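Local coordinates for protein E1 (Kluyveromyces marxianus, PDB 3VX6) that activates the ubiquitin-like modifiers Atg12 and Atg8 as an E1-like enzyme, so that they can be conjugated to Atg5 and phosphatidylethanolamine in autophagy, at residues Leu79-Phe92 and Glu119-Leu131. Residues are numbered along the deposited sequence; the frame is centred on the assembly and turned at random.
Sequences LKGYLLNFNTIELF and EIISFYMISFADL
F128 lays its ring under the turn that follows strand 79-86: the I89 backbone N stands over the ring centre, 3.2 Å above the plane, with T88 C nearer the rim of the same face. F86 O meets the edge of this ring in plane, and the I89 side chain crosses it at about a right angle, CD1 lying 3.3 Å from F128 CD1. With CG anti to its own backbone N (chi1 173°), the F128 ring swings toward that turn. From the first turn of the helix, F92 sets CB against F128 CB at 3.8 Å and turns its ring edge to the I126 carbonyl. An alanine in place of F128 would probably open a gap beneath T88 and I89 and leave the I89 side chain without its aromatic neighbour. Strands 79-86 and 123-130 are parallel neighbours in a mixed sheet, and the two helices 89-94 and 97-114 lie in the connection between them, a beta-alpha-beta crossover. Backbone bonds run alternately from Y82 and L84 to residues on both sides of Y124 and I126, among them M125 N to Y82 O at 2.6 Å. On the face carrying L83 and N85, the S127 hydroxyl donates to N85 OD1 (2.7 Å), approaching a lone pair within the plane of the amide, while N85 ND2 bonds D40 of the adjoining strand 40-47. L83 CD1 packs on M125 CG, and helix 21-33 covers this face through L27 and F23. Farther along, the F123 ring spreads one face over G81 CA, a CH-pi contact 3.4 Å from the centroid. On the reverse face Y82 and Y124 point the same way, their ring planes inclined by 34°. The chi1 of S122 (-170°) carries its hydroxyl across to the neighbouring strand, where OG donates to K80 O at 2.8 Å.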
loop_
_atom_site.group_PDB
_atom_site.type_symbol
_atom_site.label_atom_id
_atom_site.label_comp_id
_atom_site.label_asym_id
_atom_site.label_seq_id
_atom_site.Cartn_x
_atom_site.Cartn_y
_atom_site.Cartn_z
ATOM N N LEU A 79 -0.796 -5.442 -7.786
ATOM C CA LEU A 79 -0.035 -4.511 -6.958
ATOM C C LEU A 79 1.447 -4.821 -7.009
ATOM O O LEU A 79 1.856 -5.958 -6.775
ATOM C CB LEU A 79 -0.496 -4.561 -5.502
ATOM C CG LEU A 79 0.214 -3.488 -4.682
ATOM C CD1 LEU A 79 -0.125 -2.120 -5.280
ATOM C CD2 LEU A 79 -0.195 -3.563 -3.227
ATOM N N LYS A 80 2.256 -3.814 -7.314
ATOM C CA LYS A 80 3.686 -4.031 -7.370
ATOM C C LYS A 80 4.311 -3.698 -6.031
ATOM O O LYS A 80 4.125 -2.612 -5.499
ATOM C CB LYS A 80 4.332 -3.184 -8.470
ATOM C CG LYS A 80 5.804 -3.513 -8.713
ATOM C CD LYS A 80 6.261 -3.001 -10.070
ATOM C CE LYS A 80 7.723 -3.334 -10.339
ATOM N NZ LYS A 80 8.140 -2.981 -11.735
ATOM N N GLY A 81 5.036 -4.661 -5.483
ATOM C CA GLY A 81 5.698 -4.456 -4.214
ATOM C C GLY A 81 7.172 -4.680 -4.429
ATOM O O GLY A 81 7.608 -4.889 -5.561
ATOM N N TYR A 82 7.941 -4.636 -3.351
ATOM C CA TYR A 82 9.370 -4.844 -3.449
ATOM C C TYR A 82 9.870 -5.634 -2.253
ATOM O O TYR A 82 9.407 -5.454 -1.127
ATOM C CB TYR A 82 10.101 -3.489 -3.555
ATOM C CG TYR A 82 9.694 -2.691 -4.786
ATOM C CD1 TYR A 82 10.062 -3.106 -6.077
ATOM C CD2 TYR A 82 8.857 -1.574 -4.669
ATOM C CE1 TYR A 82 9.594 -2.433 -7.218
ATOM C CE2 TYR A 82 8.383 -0.895 -5.795
ATOM C CZ TYR A 82 8.746 -1.326 -7.063
ATOM O OH TYR A 82 8.232 -0.656 -8.160
ATOM N N LEU A 83 10.803 -6.538 -2.510
ATOM C CA LEU A 83 11.374 -7.329 -1.439
ATOM C C LEU A 83 12.843 -6.963 -1.259
ATOM O O LEU A 83 13.550 -6.692 -2.218
ATOM C CB LEU A 83 11.233 -8.824 -1.737
ATOM C CG LEU A 83 12.059 -9.794 -0.878
ATOM C CD1 LEU A 83 11.584 -9.785 0.558
ATOM C CD2 LEU A 83 11.950 -11.196 -1.472
ATOM N N LEU A 84 13.278 -6.914 -0.010
ATOM C CA LEU A 84 14.659 -6.630 0.306
ATOM C C LEU A 84 15.089 -7.763 1.239
ATOM O O LEU A 84 15.024 -7.636 2.456
ATOM C CB LEU A 84 14.798 -5.287 1.021
ATOM C CG LEU A 84 16.212 -4.679 1.053
ATOM C CD1 LEU A 84 16.378 -3.915 2.350
ATOM C CD2 LEU A 84 17.289 -5.742 0.951
ATOM N N ASN A 85 15.512 -8.881 0.661
ATOM C CA ASN A 85 15.951 -10.008 1.461
ATOM C C ASN A 85 17.407 -9.868 1.902
ATOM O O ASN A 85 18.327 -9.973 1.082
ATOM C CB ASN A 85 15.811 -11.315 0.681
ATOM C CG ASN A 85 16.246 -12.522 1.503
ATOM O OD1 ASN A 85 15.577 -12.887 2.472
ATOM N ND2 ASN A 85 17.378 -13.129 1.137
ATOM N N PHE A 86 17.607 -9.641 3.198
ATOM C CA PHE A 86 18.940 -9.532 3.775
ATOM C C PHE A 86 19.634 -10.898 3.760
ATOM O O PHE A 86 18.983 -11.951 3.821
ATOM C CB PHE A 86 18.844 -8.994 5.199
ATOM C CG PHE A 86 18.438 -7.565 5.256
ATOM C CD1 PHE A 86 19.315 -6.568 4.836
ATOM C CD2 PHE A 86 17.155 -7.208 5.657
ATOM C CE1 PHE A 86 18.922 -5.235 4.812
ATOM C CE2 PHE A 86 16.749 -5.886 5.636
ATOM C CZ PHE A 86 17.640 -4.892 5.209
ATOM N N ASN A 87 20.959 -10.874 3.660
ATOM C CA ASN A 87 21.744 -12.097 3.601
ATOM C C ASN A 87 22.098 -12.659 4.963
ATOM O O ASN A 87 22.434 -13.835 5.083
ATOM C CB ASN A 87 23.017 -11.865 2.770
ATOM C CG ASN A 87 23.697 -10.528 3.081
ATOM O OD1 ASN A 87 23.171 -9.691 3.832
ATOM N ND2 ASN A 87 24.870 -10.318 2.487
ATOM N N THR A 88 22.022 -11.832 5.995
ATOM C CA THR A 88 22.343 -12.316 7.323
ATOM C C THR A 88 21.283 -11.862 8.304
ATOM O O THR A 88 20.661 -10.814 8.109
ATOM C CB THR A 88 23.728 -11.815 7.812
ATOM O OG1 THR A 88 23.573 -10.598 8.553
ATOM C CG2 THR A 88 24.653 -11.572 6.632
ATOM N N ILE A 89 21.076 -12.660 9.350
ATOM C CA ILE A 89 20.086 -12.355 10.378
ATOM C C ILE A 89 20.430 -11.043 11.083
ATOM O O ILE A 89 19.548 -10.282 11.457
ATOM C CB ILE A 89 20.009 -13.493 11.437
ATOM C CG1 ILE A 89 18.828 -13.271 12.385
ATOM C CG2 ILE A 89 21.283 -13.530 12.264
ATOM C CD1 ILE A 89 17.483 -13.621 11.800
ATOM N N GLU A 90 21.719 -10.778 11.261
ATOM C CA GLU A 90 22.151 -9.556 11.925
ATOM C C GLU A 90 21.853 -8.333 11.073
ATOM O O GLU A 90 21.435 -7.299 11.593
ATOM C CB GLU A 90 23.644 -9.618 12.254
ATOM C CG GLU A 90 24.003 -10.679 13.278
ATOM C CD GLU A 90 24.487 -11.982 12.652
ATOM O OE1 GLU A 90 24.005 -12.364 11.560
ATOM O OE2 GLU A 90 25.349 -12.643 13.272
ATOM N N LEU A 91 22.069 -8.446 9.764
ATOM C CA LEU A 91 21.785 -7.343 8.858
ATOM C C LEU A 91 20.290 -7.073 8.869
ATOM O O LEU A 91 19.837 -5.927 8.793
ATOM C CB LEU A 91 22.259 -7.683 7.449
ATOM C CG LEU A 91 23.772 -7.493 7.386
ATOM C CD1 LEU A 91 24.304 -7.633 5.963
ATOM C CD2 LEU A 91 24.079 -6.107 7.944
ATOM N N PHE A 92 19.530 -8.156 8.966
ATOM C CA PHE A 92 18.083 -8.085 9.022
ATOM C C PHE A 92 17.702 -7.434 10.348
ATOM O O PHE A 92 16.903 -6.509 10.383
ATOM C CB PHE A 92 17.500 -9.495 8.928
ATOM C CG PHE A 92 16.011 -9.539 9.023
ATOM C CD1 PHE A 92 15.217 -9.259 7.909
ATOM C CD2 PHE A 92 15.397 -9.847 10.230
ATOM C CE1 PHE A 92 13.825 -9.287 7.995
ATOM C CE2 PHE A 92 14.010 -9.877 10.329
ATOM C CZ PHE A 92 13.220 -9.595 9.204
ATOM N N GLU A 119 0.600 5.447 -7.789
ATOM C CA GLU A 119 1.981 5.129 -7.468
ATOM C C GLU A 119 2.379 5.286 -6.020
ATOM O O GLU A 119 3.438 4.805 -5.619
ATOM C CB GLU A 119 2.931 5.956 -8.324
ATOM C CG GLU A 119 2.827 5.664 -9.793
ATOM C CD GLU A 119 3.923 6.339 -10.582
ATOM O OE1 GLU A 119 3.714 6.559 -11.790
ATOM O OE2 GLU A 119 4.999 6.638 -10.002
ATOM N N ILE A 120 1.554 5.959 -5.231
ATOM C CA ILE A 120 1.884 6.159 -3.825
ATOM C C ILE A 120 1.641 4.896 -3.012
ATOM O O ILE A 120 2.046 4.808 -1.849
ATOM C CB ILE A 120 1.058 7.283 -3.216
ATOM C CG1 ILE A 120 -0.410 6.860 -3.169
ATOM C CG2 ILE A 120 1.265 8.555 -4.016
ATOM C CD1 ILE A 120 -1.340 7.926 -2.732
ATOM N N ILE A 121 0.986 3.920 -3.633
ATOM C CA ILE A 121 0.675 2.660 -2.973
ATOM C C ILE A 121 1.592 1.535 -3.396
ATOM O O ILE A 121 1.717 1.239 -4.578
ATOM C CB ILE A 121 -0.777 2.212 -3.260
ATOM C CG1 ILE A 121 -1.749 3.127 -2.521
ATOM C CG2 ILE A 121 -0.968 0.747 -2.845
ATOM C CD1 ILE A 121 -3.184 2.740 -2.701
ATOM N N SER A 122 2.223 0.909 -2.413
ATOM C CA SER A 122 3.117 -0.203 -2.671
ATOM C C SER A 122 3.432 -0.950 -1.380
ATOM O O SER A 122 3.072 -0.520 -0.291
ATOM C CB SER A 122 4.408 0.308 -3.296
ATOM O OG SER A 122 5.194 -0.767 -3.754
ATOM N N PHE A 123 4.074 -2.098 -1.500
ATOM C CA PHE A 123 4.460 -2.821 -0.310
ATOM C C PHE A 123 5.901 -3.232 -0.482
ATOM O O PHE A 123 6.356 -3.515 -1.587
ATOM C CB PHE A 123 3.577 -4.037 -0.052
ATOM C CG PHE A 123 3.693 -5.108 -1.078
ATOM C CD1 PHE A 123 3.064 -4.979 -2.309
ATOM C CD2 PHE A 123 4.368 -6.289 -0.784
ATOM C CE1 PHE A 123 3.096 -6.019 -3.233
ATOM C CE2 PHE A 123 4.409 -7.335 -1.695
ATOM C CZ PHE A 123 3.772 -7.204 -2.921
ATOM N N TYR A 124 6.610 -3.229 0.634
ATOM C CA TYR A 124 8.016 -3.555 0.690
ATOM C C TYR A 124 8.196 -4.622 1.763
ATOM O O TYR A 124 7.591 -4.566 2.841
ATOM C CB TYR A 124 8.803 -2.299 1.053
ATOM C CG TYR A 124 8.582 -1.148 0.092
ATOM C CD1 TYR A 124 9.447 -0.941 -0.987
ATOM C CD2 TYR A 124 7.495 -0.271 0.249
ATOM C CE1 TYR A 124 9.244 0.110 -1.884
ATOM C CE2 TYR A 124 7.278 0.786 -0.650
ATOM C CZ TYR A 124 8.163 0.970 -1.715
ATOM O OH TYR A 124 7.998 2.008 -2.613
ATOM N N MET A 125 9.021 -5.608 1.466
ATOM C CA MET A 125 9.245 -6.668 2.419
ATOM C C MET A 125 10.729 -6.817 2.647
ATOM O O MET A 125 11.495 -6.806 1.704
ATOM C CB MET A 125 8.669 -7.980 1.877
ATOM C CG MET A 125 8.821 -9.153 2.813
ATOM S SD MET A 125 8.160 -10.667 2.110
ATOM C CE MET A 125 9.425 -11.815 2.641
ATOM N N ILE A 126 11.145 -6.893 3.899
ATOM C CA ILE A 126 12.550 -7.127 4.167
ATOM C C ILE A 126 12.513 -8.522 4.749
ATOM O O ILE A 126 11.536 -8.912 5.392
ATOM C CB ILE A 126 13.170 -6.142 5.183
ATOM C CG1 ILE A 126 12.337 -6.097 6.468
ATOM C CG2 ILE A 126 13.339 -4.774 4.520
ATOM C CD1 ILE A 126 12.973 -5.303 7.608
ATOM N N SER A 127 13.549 -9.300 4.503
ATOM C CA SER A 127 13.543 -10.653 5.012
ATOM C C SER A 127 14.928 -11.222 5.121
ATOM O O SER A 127 15.911 -10.632 4.676
ATOM C CB SER A 127 12.698 -11.559 4.102
ATOM O OG SER A 127 13.233 -11.650 2.787
ATOM N N PHE A 128 14.987 -12.374 5.759
ATOM C CA PHE A 128 16.211 -13.105 5.922
ATOM C C PHE A 128 15.781 -14.532 5.781
ATOM O O PHE A 128 15.042 -15.060 6.620
ATOM C CB PHE A 128 16.830 -12.913 7.295
ATOM C CG PHE A 128 18.009 -13.806 7.530
ATOM C CD1 PHE A 128 18.083 -14.607 8.667
ATOM C CD2 PHE A 128 19.035 -13.877 6.587
ATOM C CE1 PHE A 128 19.156 -15.462 8.861
ATOM C CE2 PHE A 128 20.108 -14.728 6.773
ATOM C CZ PHE A 128 20.170 -15.524 7.915
ATOM N N ALA A 129 16.201 -15.144 4.688
ATOM C CA ALA A 129 15.867 -16.527 4.445
ATOM C C ALA A 129 17.068 -17.310 4.928
ATOM O O ALA A 129 18.134 -17.287 4.301
ATOM C CB ALA A 129 15.625 -16.761 2.964
ATOM N N ASP A 130 16.906 -17.955 6.079
ATOM C CA ASP A 130 17.968 -18.768 6.655
ATOM C C ASP A 130 17.828 -20.150 6.045
ATOM O O ASP A 130 17.219 -21.045 6.624
ATOM C CB ASP A 130 17.825 -18.855 8.172
ATOM C CG ASP A 130 18.956 -19.625 8.811
ATOM O OD1 ASP A 130 18.989 -19.706 10.061
ATOM O OD2 ASP A 130 19.813 -20.147 8.059
ATOM N N LEU A 131 18.381 -20.311 4.855
ATOM C CA LEU A 131 18.297 -21.575 4.160
ATOM C C LEU A 131 19.097 -22.674 4.863
ATOM O O LEU A 131 19.114 -23.821 4.419
ATOM C CB LEU A 131 18.757 -21.379 2.714
ATOM C CG LEU A 131 18.093 -20.180 2.024
ATOM C CD1 LEU A 131 18.410 -20.182 0.534
ATOM C CD2 LEU A 131 16.597 -20.242 2.237
#